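Local coordinates for protein acyl-CoA dehydrogenase (Bacillus anthracis, PDB 3OWA) that binds FAD and, as its family implies, probably catalyses the flavin-dependent alpha,beta-dehydrogenation of acyl-CoA thioesters, at residues 45-50 with 77-82; 163-168 with 205-210; 468-473 with 538-543. One frame throughout, in Å; residues are numbered along the deposited sequence. Where two conformers were deposited one is given.

How the interactions relate
The three contacts follow one another along the chain and fall in three different domains: N-terminal (interaction 1), middle (interaction 2) and the last C-terminal one (interaction 3). None touches another. Interactions 1 and 2 are the closest pair, with nearest atoms about 18 Å apart and centres 35 Å apart; interaction 3 lies 41 Å from each, centre to centre, and sits across the chain's centre from interaction 1. Interaction 2 lies near the cofactor without touching it, the side chain of F207 being about 10 Å from a bound FAD. All three are apolar, joining helix to loop, loop to strand, and helix to helix.

Interaction 1 of 3, residues 45-50 with 77-82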
ATOM      1  N   GLU A  45     -20.468 -14.994  14.015  1.00 36.56           N
ATOM      2  CA  GLU A  45     -20.732 -14.700  12.612  1.00 37.27           C
ATOM      3  C   GLU A  45     -22.203 -14.369  12.330  1.00 36.07           C
ATOM      4  O   GLU A  45     -22.487 -13.390  11.641  1.00 34.59           O
ATOM      5  CB  GLU A  45     -20.298 -15.884  11.722  1.00 39.14           C
ATOM      6  CG  GLU A  45     -20.506 -15.610  10.253  1.00 43.80           C
ATOM      7  CD  GLU A  45     -19.653 -16.512   9.378  1.00 50.26           C
ATOM      8  OE1 GLU A  45     -18.825 -15.973   8.624  1.00 52.34           O
ATOM      9  OE2 GLU A  45     -19.812 -17.754   9.476  1.00 53.54           O
ATOM     10  N   ASP A  46     -23.117 -15.169  12.862  1.00 35.80           N
ATOM     11  CA  ASP A  46     -24.550 -14.924  12.695  1.00 36.89           C
ATOM     12  C   ASP A  46     -24.979 -13.598  13.323  1.00 35.99           C
ATOM     13  O   ASP A  46     -25.739 -12.835  12.716  1.00 35.78           O
ATOM     14  CB  ASP A  46     -25.346 -16.037  13.346  1.00 38.21           C
ATOM     15  CG  ASP A  46     -25.249 -17.369  12.580  1.00 44.41           C
ATOM     16  OD1 ASP A  46     -24.835 -17.371  11.393  1.00 46.56           O
ATOM     17  OD2 ASP A  46     -25.611 -18.406  13.170  1.00 51.03           O
ATOM     18  N   PHE A  47     -24.516 -13.337  14.540  1.00 35.08           N
ATOM     19  CA  PHE A  47     -24.739 -12.032  15.162  1.00 34.80           C
ATOM     20  C   PHE A  47     -24.296 -10.893  14.223  1.00 33.34           C
ATOM     21  O   PHE A  47     -25.098 -10.032  13.891  1.00 33.61           O
ATOM     22  CB  PHE A  47     -24.039 -11.902  16.526  1.00 33.94           C
ATOM     23  CG  PHE A  47     -24.100 -10.502  17.092  1.00 36.15           C
ATOM     24  CD1 PHE A  47     -22.969  -9.709  17.140  1.00 34.98           C
ATOM     25  CD2 PHE A  47     -25.311  -9.965  17.531  1.00 39.92           C
ATOM     26  CE1 PHE A  47     -23.031  -8.394  17.648  1.00 36.53           C
ATOM     27  CE2 PHE A  47     -25.380  -8.649  18.054  1.00 38.46           C
ATOM     28  CZ  PHE A  47     -24.244  -7.883  18.099  1.00 36.39           C
ATOM     29  N   ILE A  48     -23.038 -10.921  13.780  1.00 33.56           N
ATOM     30  CA  ILE A  48     -22.478  -9.868  12.922  1.00 33.32           C
ATOM     31  C   ILE A  48     -23.269  -9.702  11.595  1.00 33.54           C
ATOM     32  O   ILE A  48     -23.712  -8.595  11.244  1.00 31.74           O
ATOM     33  CB  ILE A  48     -20.933 -10.035  12.695  1.00 32.80           C
ATOM     34  CG1 ILE A  48     -20.150  -9.338  13.813  1.00 38.01           C
ATOM     35  CG2 ILE A  48     -20.500  -9.262  11.459  1.00 31.09           C
ATOM     36  CD1 ILE A  48     -20.141 -10.037  15.099  1.00 46.07           C
ATOM     37  N   VAL A  49     -23.546 -10.818  10.921  1.00 35.24           N
ATOM     38  CA  VAL A  49     -24.219 -10.796   9.636  1.00 35.82           C
ATOM     39  C   VAL A  49     -25.697 -10.417   9.781  1.00 36.30           C
ATOM     40  O   VAL A  49     -26.201  -9.574   9.038  1.00 35.61           O
ATOM     41  CB  VAL A  49     -24.051 -12.175   8.900  1.00 36.69           C
ATOM     42  CG1 VAL A  49     -25.006 -12.312   7.714  1.00 40.13           C
ATOM     43  CG2 VAL A  49     -22.633 -12.386   8.439  1.00 37.87           C
ATOM     44  N   ASN A  50     -26.411 -11.086  10.685  1.00 37.81           N
ATOM     45  CA  ASN A  50     -27.819 -10.814  10.898  1.00 38.66           C
ATOM     46  C   ASN A  50     -28.122  -9.469  11.591  1.00 38.42           C
ATOM     47  O   ASN A  50     -29.064  -8.803  11.201  1.00 40.07           O
ATOM     48  CB  ASN A  50     -28.495 -11.967  11.647  1.00 40.44           C
ATOM     49  CG  ASN A  50     -28.438 -13.272  10.866  1.00 41.97           C
ATOM     50  OD1 ASN A  50     -28.302 -13.264   9.647  1.00 44.98           O
ATOM     51  ND2 ASN A  50     -28.568 -14.395  11.562  1.00 47.70           N
ATOM     52  N   LEU A  77     -25.316 -12.264  24.383  1.00 46.35           N
ATOM     53  CA  LEU A  77     -24.923 -13.550  23.805  1.00 46.08           C
ATOM     54  C   LEU A  77     -23.630 -14.087  24.436  1.00 45.43           C
ATOM     55  O   LEU A  77     -23.097 -15.111  24.007  1.00 43.99           O
ATOM     56  CB  LEU A  77     -24.807 -13.449  22.278  1.00 45.83           C
ATOM     57  CG  LEU A  77     -26.102 -13.148  21.533  1.00 46.57           C
ATOM     58  CD1 LEU A  77     -25.803 -12.739  20.107  1.00 44.55           C
ATOM     59  CD2 LEU A  77     -27.029 -14.372  21.582  1.00 48.18           C
ATOM     60  N   GLY A  78     -23.113 -13.376  25.431  1.00 44.50           N
ATOM     61  CA  GLY A  78     -21.844 -13.766  26.042  1.00 44.65           C
ATOM     62  C   GLY A  78     -20.603 -13.297  25.293  1.00 43.87           C
ATOM     63  O   GLY A  78     -19.484 -13.568  25.733  1.00 44.99           O
ATOM     64  N   LEU A  79     -20.780 -12.587  24.176  1.00 42.63           N
ATOM     65  CA  LEU A  79     -19.641 -12.076  23.363  1.00 41.01           C
ATOM     66  C   LEU A  79     -18.791 -10.940  23.960  1.00 40.76           C
ATOM     67  O   LEU A  79     -17.714 -10.609  23.433  1.00 40.34           O
ATOM     68  CB  LEU A  79     -20.117 -11.694  21.944  1.00 40.44           C
ATOM     69  CG  LEU A  79     -20.885 -12.797  21.185  1.00 41.84           C
ATOM     70  CD1 LEU A  79     -21.405 -12.317  19.826  1.00 41.94           C
ATOM     71  CD2 LEU A  79     -20.047 -14.071  21.023  1.00 40.32           C
ATOM     72  N   LEU A  80     -19.241 -10.344  25.056  1.00 40.34           N
ATOM     73  CA  LEU A  80     -18.429  -9.350  25.733  1.00 40.41           C
ATOM     74  C   LEU A  80     -17.732  -9.879  26.971  1.00 40.98           C
ATOM     75  O   LEU A  80     -16.973  -9.152  27.616  1.00 41.01           O
ATOM     76  CB  LEU A  80     -19.294  -8.153  26.134  1.00 40.35           C
ATOM     77  CG  LEU A  80     -19.920  -7.307  25.021  1.00 41.96           C
ATOM     78  CD1 LEU A  80     -20.350  -5.990  25.624  1.00 40.29           C
ATOM     79  CD2 LEU A  80     -18.934  -7.047  23.915  1.00 40.26           C
ATOM     80  N   GLY A  81     -18.029 -11.114  27.345  1.00 41.03           N
ATOM     81  CA  GLY A  81     -17.508 -11.664  28.587  1.00 41.11           C
ATOM     82  C   GLY A  81     -16.713 -12.952  28.458  1.00 41.26           C
ATOM     83  O   GLY A  81     -16.505 -13.632  29.456  1.00 41.04           O
ATOM     84  N   ALA A  82     -16.248 -13.274  27.241  1.00 41.16           N
ATOM     85  CA  ALA A  82     -15.514 -14.523  26.989  1.00 42.10           C
ATOM     86  C   ALA A  82     -14.192 -14.615  27.763  1.00 42.85           C
ATOM     87  O   ALA A  82     -13.815 -15.687  28.210  1.00 43.36           O
ATOM     88  CB  ALA A  82     -15.301 -14.749  25.473  1.00 40.84           C
TER
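F47 on helix 35-52 meets L77 and L79, two leucines on either side of the glycine that ends helix 64-76, in the helical N-terminal domain of the acyl-CoA dehydrogenase fold. The residue that leaves the helix is G78, at the C-terminal Schellman motif; its positive phi of 83° would press a CB against the preceding carbonyl oxygen, and this backbone suits glycine.

The contacts between the two segments are apolar. F47 holds its ring carbon CG opposite the backbone N (chi1 172°), which sends the ring out from the helix toward the leucines. The two CD1 methyls come obliquely from the same side of the ring plane, L77's beside F47 CD2 and L79's beside F47 CD1. F47 CD2 lies 3.8 Å from L77 CD1, and the same methyl is 4.1 Å from F47 CB, reaching back toward the stem. The second ring contact, from F47 CD1 to L79 CD1, measures 4.1 Å. L77 is exposed and L79 buried, which puts L77 at the solvent side of the contact. L79 also packs on I40 and T44 of the same helix that carries F47, while F47 has F105 of helix 95-105 as a further neighbour.

Polar bonds surround the apolar patch. On the helix side, V49 N bonds E45 O at 2.9 Å, and D46 forms a salt bridge with K42 one turn earlier. In the loop, the carbonyl oxygen of L79 accepts a bond from H115 NE2, and a type I turn from G78 to G81 is closed by G81 N to G78 O at 3.3 Å.

Interaction 2 of 3, residues 163-168 with 205-210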
ATOM      1  N   LEU A 163       5.375   6.312  27.776  1.00 38.76           N
ATOM      2  CA  LEU A 163       5.711   6.634  29.180  1.00 40.00           C
ATOM      3  C   LEU A 163       6.058   8.107  29.365  1.00 39.83           C
ATOM      4  O   LEU A 163       6.258   8.575  30.491  1.00 40.11           O
ATOM      5  CB  LEU A 163       6.868   5.743  29.696  1.00 40.80           C
ATOM      6  CG  LEU A 163       6.760   4.226  29.466  1.00 42.46           C
ATOM      7  CD1 LEU A 163       7.961   3.505  30.061  1.00 46.40           C
ATOM      8  CD2 LEU A 163       5.439   3.633  29.979  1.00 41.85           C
ATOM      9  N   GLY A 164       6.140   8.843  28.256  1.00 39.37           N
ATOM     10  CA  GLY A 164       6.269  10.301  28.308  1.00 38.43           C
ATOM     11  C   GLY A 164       4.947  11.037  28.614  1.00 37.14           C
ATOM     12  O   GLY A 164       4.875  12.255  28.488  1.00 37.20           O
ATOM     13  N   ALA A 165       3.906  10.313  29.039  1.00 36.31           N
ATOM     14  CA  ALA A 165       2.634  10.952  29.415  1.00 35.47           C
ATOM     15  C   ALA A 165       2.864  12.151  30.338  1.00 36.09           C
ATOM     16  O   ALA A 165       3.691  12.102  31.259  1.00 36.52           O
ATOM     17  CB  ALA A 165       1.713   9.961  30.080  1.00 35.85           C
ATOM     18  N   LYS A 166       2.142  13.228  30.075  1.00 35.91           N
ATOM     19  CA  LYS A 166       2.216  14.461  30.890  1.00 36.00           C
ATOM     20  C   LYS A 166       0.982  14.660  31.814  1.00 34.92           C
ATOM     21  O   LYS A 166       0.989  15.536  32.679  1.00 34.95           O
ATOM     22  CB  LYS A 166       2.364  15.646  29.956  1.00 37.22           C
ATOM     23  CG  LYS A 166       3.799  15.859  29.469  1.00 42.84           C
ATOM     24  CD  LYS A 166       3.823  16.939  28.376  1.00 47.86           C
ATOM     25  CE  LYS A 166       5.200  17.032  27.673  1.00 52.96           C
ATOM     26  NZ  LYS A 166       6.276  17.633  28.516  1.00 58.99           N
ATOM     27  N   THR A 167      -0.069  13.855  31.647  1.00 31.94           N
ATOM     28  CA  THR A 167      -1.168  13.859  32.627  1.00 32.13           C
ATOM     29  C   THR A 167      -0.666  13.566  34.058  1.00 33.56           C
ATOM     30  O   THR A 167       0.033  12.575  34.305  1.00 33.89           O
ATOM     31  CB  THR A 167      -2.264  12.820  32.236  1.00 32.01           C
ATOM     32  OG1 THR A 167      -2.765  13.161  30.940  1.00 33.17           O
ATOM     33  CG2 THR A 167      -3.455  12.786  33.239  1.00 31.49           C
ATOM     34  N   THR A 168      -1.046  14.428  34.996  1.00 34.66           N
ATOM     35  CA  THR A 168      -0.653  14.304  36.393  1.00 35.61           C
ATOM     36  C   THR A 168      -1.790  13.856  37.304  1.00 35.71           C
ATOM     37  O   THR A 168      -2.987  14.014  36.977  1.00 35.02           O
ATOM     38  CB  THR A 168      -0.147  15.642  36.922  1.00 36.95           C
ATOM     39  OG1 THR A 168      -1.184  16.612  36.781  1.00 38.21           O
ATOM     40  CG2 THR A 168       1.075  16.086  36.133  1.00 36.46           C
ATOM     41  N   GLU A 205       5.529  12.283  38.607  1.00 46.61           N
ATOM     42  CA  GLU A 205       6.735  11.482  38.720  1.00 47.41           C
ATOM     43  C   GLU A 205       6.480   9.997  38.442  1.00 45.18           C
ATOM     44  O   GLU A 205       7.182   9.404  37.639  1.00 45.55           O
ATOM     45  CB  GLU A 205       7.339  11.672  40.121  1.00 49.54           C
ATOM     46  CG  GLU A 205       8.819  11.363  40.221  1.00 58.05           C
ATOM     47  CD  GLU A 205       9.722  12.342  39.442  1.00 65.40           C
ATOM     48  OE1 GLU A 205       9.255  13.436  39.024  1.00 68.23           O
ATOM     49  OE2 GLU A 205      10.917  12.005  39.256  1.00 72.86           O
ATOM     50  N   HIS A 206       5.453   9.428  39.070  1.00 42.34           N
ATOM     51  CA  HIS A 206       5.273   7.988  39.133  1.00 40.24           C
ATOM     52  C   HIS A 206       4.124   7.522  38.218  1.00 37.76           C
ATOM     53  O   HIS A 206       2.926   7.691  38.542  1.00 35.40           O
ATOM     54  CB  HIS A 206       5.008   7.543  40.574  1.00 41.16           C
ATOM     55  CG  HIS A 206       6.085   7.924  41.545  1.00 43.68           C
ATOM     56  ND1 HIS A 206       5.816   8.580  42.728  1.00 49.26           N
ATOM     57  CD2 HIS A 206       7.427   7.743  41.516  1.00 44.32           C
ATOM     58  CE1 HIS A 206       6.945   8.782  43.387  1.00 46.71           C
ATOM     59  NE2 HIS A 206       7.939   8.298  42.668  1.00 48.26           N
ATOM     60  N   PHE A 207       4.524   6.907  37.104  1.00 36.04           N
ATOM     61  CA  PHE A 207       3.631   6.515  36.022  1.00 34.66           C
ATOM     62  C   PHE A 207       2.727   5.398  36.523  1.00 34.02           C
ATOM     63  O   PHE A 207       3.213   4.325  36.913  1.00 34.13           O
ATOM     64  CB  PHE A 207       4.482   6.053  34.846  1.00 34.84           C
ATOM     65  CG  PHE A 207       3.694   5.659  33.625  1.00 34.05           C
ATOM     66  CD1 PHE A 207       3.280   6.632  32.719  1.00 32.64           C
ATOM     67  CD2 PHE A 207       3.390   4.310  33.375  1.00 31.62           C
ATOM     68  CE1 PHE A 207       2.558   6.273  31.559  1.00 33.11           C
ATOM     69  CE2 PHE A 207       2.674   3.936  32.229  1.00 33.93           C
ATOM     70  CZ  PHE A 207       2.259   4.915  31.320  1.00 32.83           C
ATOM     71  N   SER A 208       1.418   5.657  36.535  1.00 32.71           N
ATOM     72  CA  SER A 208       0.455   4.776  37.219  1.00 33.32           C
ATOM     73  C   SER A 208      -0.881   4.658  36.457  1.00 32.46           C
ATOM     74  O   SER A 208      -1.201   5.528  35.704  1.00 32.76           O
ATOM     75  CB  SER A 208       0.166   5.329  38.644  1.00 34.63           C
ATOM     76  OG  SER A 208       1.363   5.495  39.392  1.00 33.73           O
ATOM     77  N   ALA A 209      -1.635   3.580  36.658  1.00 32.04           N
ATOM     78  CA  ALA A 209      -2.914   3.416  35.974  1.00 31.90           C
ATOM     79  C   ALA A 209      -4.058   3.632  36.942  1.00 31.86           C
ATOM     80  O   ALA A 209      -3.913   3.340  38.135  1.00 32.35           O
ATOM     81  CB  ALA A 209      -2.997   2.030  35.326  1.00 32.26           C
ATOM     82  N   PHE A 210      -5.197   4.125  36.431  1.00 30.94           N
ATOM     83  CA  PHE A 210      -6.371   4.455  37.261  1.00 30.70           C
ATOM     84  C   PHE A 210      -7.631   4.020  36.557  1.00 30.58           C
ATOM     85  O   PHE A 210      -7.733   4.136  35.326  1.00 28.80           O
ATOM     86  CB  PHE A 210      -6.497   5.969  37.462  1.00 29.29           C
ATOM     87  CG  PHE A 210      -5.336   6.592  38.207  1.00 31.67           C
ATOM     88  CD1 PHE A 210      -5.405   6.774  39.577  1.00 34.01           C
ATOM     89  CD2 PHE A 210      -4.206   7.007  37.535  1.00 33.57           C
ATOM     90  CE1 PHE A 210      -4.344   7.360  40.294  1.00 36.39           C
ATOM     91  CE2 PHE A 210      -3.128   7.602  38.226  1.00 35.92           C
ATOM     92  CZ  PHE A 210      -3.208   7.768  39.628  1.00 36.08           C
TER
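F207 has CG opposite the backbone N (chi1 -178°), a torsion that carries the ring away from strand 206-213 toward the 163-168 loop, and L163, with CG opposite its carbonyl carbon (chi1 -49°), swings CD2 over that ring although its CB points alongside the other segment rather than at it. The two side chains meet at about a right angle. A CH-pi contact results: L163 CD2 stands over one face, 3.9 Å from the centroid of the F207 ring and 24° off the normal. It is displaced toward the rim, where F207 CE2 is 3.6 Å away. A flat aromatic suits this position because a branched leucine can lay a methyl on its face while a small residue fits at its border. A165 is that residue; its CB touches near the ring plane, 4.1 Å from F207 CE1, and alanine's single methyl fits beside the ring edge. The loop backbone takes part too, since L163 CA lies 4.0 Å from F207 CE1.

Beyond the pair, F207 also meets the ring of Y199 at a shallow angle between the planes and packs on L153, so the buried ring lies among the loop residues, Y199 and L153. The strand's next residue, S208, bonds the carbonyl oxygen of H206 at 2.8 Å through its OG, which comes from above the carbonyl plane, and OG also pairs with G255 N. E205 and H206 both face I202 in a classic beta bulge, where strands 195-202 and 206-213 join as antiparallel neighbours in the beta-rich middle domain of the acyl-CoA dehydrogenase fold.

Interaction 3 of 3, residues 468-473 with 538-543; sequences KKIGLM and EAFNEI
I470 projects from helix 458-482 onto F540 and I543 of helix 526-554, two residues that are three positions apart and so lie one turn from each other on one flank of that helix. The isoleucine divides its two branches between them. Its long branch is stretched out (chi2 158°), which carries CD1 to the outer end of the aromatic ring: I470 CD1 is 4.0 Å from F540 CZ and 4.2 Å from F540 CE1. The methyl approaches the ring obliquely, and the two side chains lie at about a right angle. The shorter branch does the second job, I470 CG2 meeting I543 CG2 at 4.1 Å. A beta-branched residue suits a position that must reach two partners, and the ring of F540 supplies the length that brings its far end to I470 although its CB does not head there.

The two segments run in roughly the same direction within a helical domain at the C-terminal end of the chain, built from long helices that include 490-520 between them in sequence; an added C-terminal helical region of this kind recalls very-long-chain acyl-CoA dehydrogenases.

Around this core, L570 of helix 557-571 packs on I470, T571 and L463 on F540, and A467 together with M506 and N502 of helix 490-520 on I543. The charged residues bind beyond the apolar patch: K468 is buried, and its NZ forms a salt bridge with E507 and bonds the carbonyl oxygen of D20, while E538 pairs with K582.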
ATOM      1  N   LYS A 468      16.595 -20.261   9.861  1.00 49.34           N
ATOM      2  CA  LYS A 468      16.960 -20.122  11.274  1.00 50.60           C
ATOM      3  C   LYS A 468      18.443 -19.825  11.445  1.00 51.41           C
ATOM      4  O   LYS A 468      18.818 -18.913  12.182  1.00 51.44           O
ATOM      5  CB  LYS A 468      16.584 -21.382  12.068  1.00 51.98           C
ATOM      6  CG  LYS A 468      15.075 -21.568  12.243  1.00 51.44           C
ATOM      7  CD  LYS A 468      14.729 -22.744  13.121  1.00 53.24           C
ATOM      8  CE  LYS A 468      13.251 -23.064  12.952  1.00 54.65           C
ATOM      9  NZ  LYS A 468      12.777 -24.008  13.973  1.00 53.21           N
ATOM     10  N   LYS A 469      19.270 -20.603  10.746  1.00 52.15           N
ATOM     11  CA  LYS A 469      20.721 -20.410  10.710  1.00 53.37           C
ATOM     12  C   LYS A 469      21.117 -19.023  10.186  1.00 52.19           C
ATOM     13  O   LYS A 469      22.007 -18.384  10.755  1.00 52.17           O
ATOM     14  CB  LYS A 469      21.374 -21.497   9.845  1.00 54.04           C
ATOM     15  CG  LYS A 469      21.129 -22.912  10.383  1.00 57.89           C
ATOM     16  CD  LYS A 469      21.669 -23.989   9.449  1.00 61.73           C
ATOM     17  CE  LYS A 469      21.363 -25.362  10.035  1.00 65.95           C
ATOM     18  NZ  LYS A 469      21.647 -26.430   9.049  1.00 69.86           N
ATOM     19  N   ILE A 470      20.458 -18.574   9.108  1.00 50.63           N
ATOM     20  CA  ILE A 470      20.741 -17.263   8.522  1.00 49.70           C
ATOM     21  C   ILE A 470      20.406 -16.143   9.523  1.00 49.45           C
ATOM     22  O   ILE A 470      21.206 -15.231   9.716  1.00 49.90           O
ATOM     23  CB  ILE A 470      20.000 -17.059   7.160  1.00 49.30           C
ATOM     24  CG1 ILE A 470      20.549 -17.998   6.080  1.00 48.60           C
ATOM     25  CG2 ILE A 470      20.129 -15.619   6.659  1.00 48.30           C
ATOM     26  CD1 ILE A 470      19.564 -18.240   4.923  1.00 46.11           C
ATOM     27  N   GLY A 471      19.239 -16.224  10.164  1.00 48.95           N
ATOM     28  CA  GLY A 471      18.845 -15.244  11.177  1.00 48.85           C
ATOM     29  C   GLY A 471      19.848 -15.180  12.325  1.00 50.21           C
ATOM     30  O   GLY A 471      20.293 -14.101  12.729  1.00 50.29           O
ATOM     31  N   LEU A 472      20.205 -16.348  12.846  0.51 51.05           N
ATOM     32  CA  LEU A 472      21.192 -16.448  13.913  0.51 52.28           C
ATOM     33  C   LEU A 472      22.537 -15.871  13.493  0.51 52.96           C
ATOM     34  O   LEU A 472      23.136 -15.092  14.237  0.51 53.37           O
ATOM     35  CB  LEU A 472      21.337 -17.904  14.367  0.51 53.14           C
ATOM     36  CG  LEU A 472      20.233 -18.386  15.297  0.51 52.26           C
ATOM     37  CD1 LEU A 472      19.942 -19.864  15.114  0.51 52.96           C
ATOM     38  CD2 LEU A 472      20.620 -18.080  16.733  0.51 54.76           C
HETATM   39  N   MSE A 473      22.988 -16.231  12.291  1.00 53.48           N
HETATM   40  CA  MSE A 473      24.293 -15.775  11.769  1.00 55.02           C
HETATM   41  C   MSE A 473      24.358 -14.260  11.699  1.00 54.28           C
HETATM   42  O   MSE A 473      25.306 -13.636  12.171  1.00 55.11           O
HETATM   43  CB  MSE A 473      24.567 -16.350  10.376  1.00 55.58           C
HETATM   44  CG  MSE A 473      25.992 -16.123   9.886  1.00 58.94           C
HETATM   45 SE   MSE A 473      26.267 -16.210   7.945  0.47 64.70          SE
HETATM   46  CE  MSE A 473      24.881 -17.470   7.486  1.00 63.24           C
ATOM     47  N   GLU A 538       8.974 -17.488  -1.819  1.00 42.02           N
ATOM     48  CA  GLU A 538       9.069 -16.023  -1.821  1.00 42.17           C
ATOM     49  C   GLU A 538       9.554 -15.400  -0.513  1.00 40.01           C
ATOM     50  O   GLU A 538      10.339 -14.458  -0.544  1.00 40.15           O
ATOM     51  CB  GLU A 538       7.757 -15.381  -2.290  1.00 42.74           C
ATOM     52  CG  GLU A 538       7.601 -15.438  -3.841  1.00 50.21           C
ATOM     53  CD  GLU A 538       6.135 -15.498  -4.323  1.00 58.38           C
ATOM     54  OE1 GLU A 538       5.886 -15.612  -5.553  1.00 61.20           O
ATOM     55  OE2 GLU A 538       5.222 -15.459  -3.469  1.00 63.36           O
ATOM     56  N   ALA A 539       9.100 -15.926   0.623  1.00 38.94           N
ATOM     57  CA  ALA A 539       9.552 -15.445   1.939  1.00 38.56           C
ATOM     58  C   ALA A 539      11.047 -15.737   2.155  1.00 38.95           C
ATOM     59  O   ALA A 539      11.762 -14.937   2.757  1.00 37.97           O
ATOM     60  CB  ALA A 539       8.748 -16.085   3.045  1.00 39.10           C
ATOM     61  N   PHE A 540      11.497 -16.895   1.679  1.00 39.44           N
ATOM     62  CA  PHE A 540      12.921 -17.253   1.775  1.00 40.52           C
ATOM     63  C   PHE A 540      13.808 -16.357   0.913  1.00 40.36           C
ATOM     64  O   PHE A 540      14.885 -15.950   1.346  1.00 39.64           O
ATOM     65  CB  PHE A 540      13.144 -18.709   1.390  1.00 41.32           C
ATOM     66  CG  PHE A 540      14.520 -19.208   1.732  1.00 44.04           C
ATOM     67  CD1 PHE A 540      14.841 -19.544   3.051  1.00 45.12           C
ATOM     68  CD2 PHE A 540      15.494 -19.325   0.746  1.00 43.58           C
ATOM     69  CE1 PHE A 540      16.123 -20.026   3.380  1.00 45.95           C
ATOM     70  CE2 PHE A 540      16.790 -19.798   1.064  1.00 46.00           C
ATOM     71  CZ  PHE A 540      17.097 -20.150   2.374  1.00 48.05           C
ATOM     72  N   ASN A 541      13.337 -16.062  -0.305  1.00 40.25           N
ATOM     73  CA  ASN A 541      13.923 -15.008  -1.138  1.00 41.26           C
ATOM     74  C   ASN A 541      14.091 -13.665  -0.409  1.00 39.86           C
ATOM     75  O   ASN A 541      15.195 -13.097  -0.394  1.00 40.29           O
ATOM     76  CB  ASN A 541      13.153 -14.862  -2.480  1.00 41.30           C
ATOM     77  CG  ASN A 541      13.393 -16.064  -3.430  1.00 45.30           C
ATOM     78  OD1 ASN A 541      14.316 -16.863  -3.230  1.00 46.36           O
ATOM     79  ND2 ASN A 541      12.567 -16.170  -4.479  1.00 46.24           N
ATOM     80  N   GLU A 542      13.033 -13.173   0.237  1.00 38.06           N
ATOM     81  CA  GLU A 542      13.162 -11.959   1.069  1.00 37.92           C
ATOM     82  C   GLU A 542      14.200 -12.087   2.203  1.00 37.48           C
ATOM     83  O   GLU A 542      14.965 -11.140   2.452  1.00 35.99           O
ATOM     84  CB  GLU A 542      11.815 -11.540   1.672  1.00 37.92           C
ATOM     85  CG  GLU A 542      10.754 -11.313   0.598  1.00 42.40           C
ATOM     86  CD  GLU A 542       9.393 -10.918   1.137  1.00 49.86           C
ATOM     87  OE1 GLU A 542       9.232 -10.867   2.381  1.00 51.47           O
ATOM     88  OE2 GLU A 542       8.480 -10.656   0.301  1.00 52.56           O
ATOM     89  N   ILE A 543      14.188 -13.229   2.896  1.00 36.64           N
ATOM     90  CA  ILE A 543      15.174 -13.495   3.955  1.00 38.32           C
ATOM     91  C   ILE A 543      16.595 -13.339   3.447  1.00 38.90           C
ATOM     92  O   ILE A 543      17.408 -12.651   4.065  1.00 39.85           O
ATOM     93  CB  ILE A 543      14.970 -14.893   4.585  1.00 38.78           C
ATOM     94  CG1 ILE A 543      13.750 -14.852   5.511  1.00 37.66           C
ATOM     95  CG2 ILE A 543      16.250 -15.351   5.359  1.00 39.50           C
ATOM     96  CD1 ILE A 543      13.342 -16.216   6.102  1.00 41.62           C
TER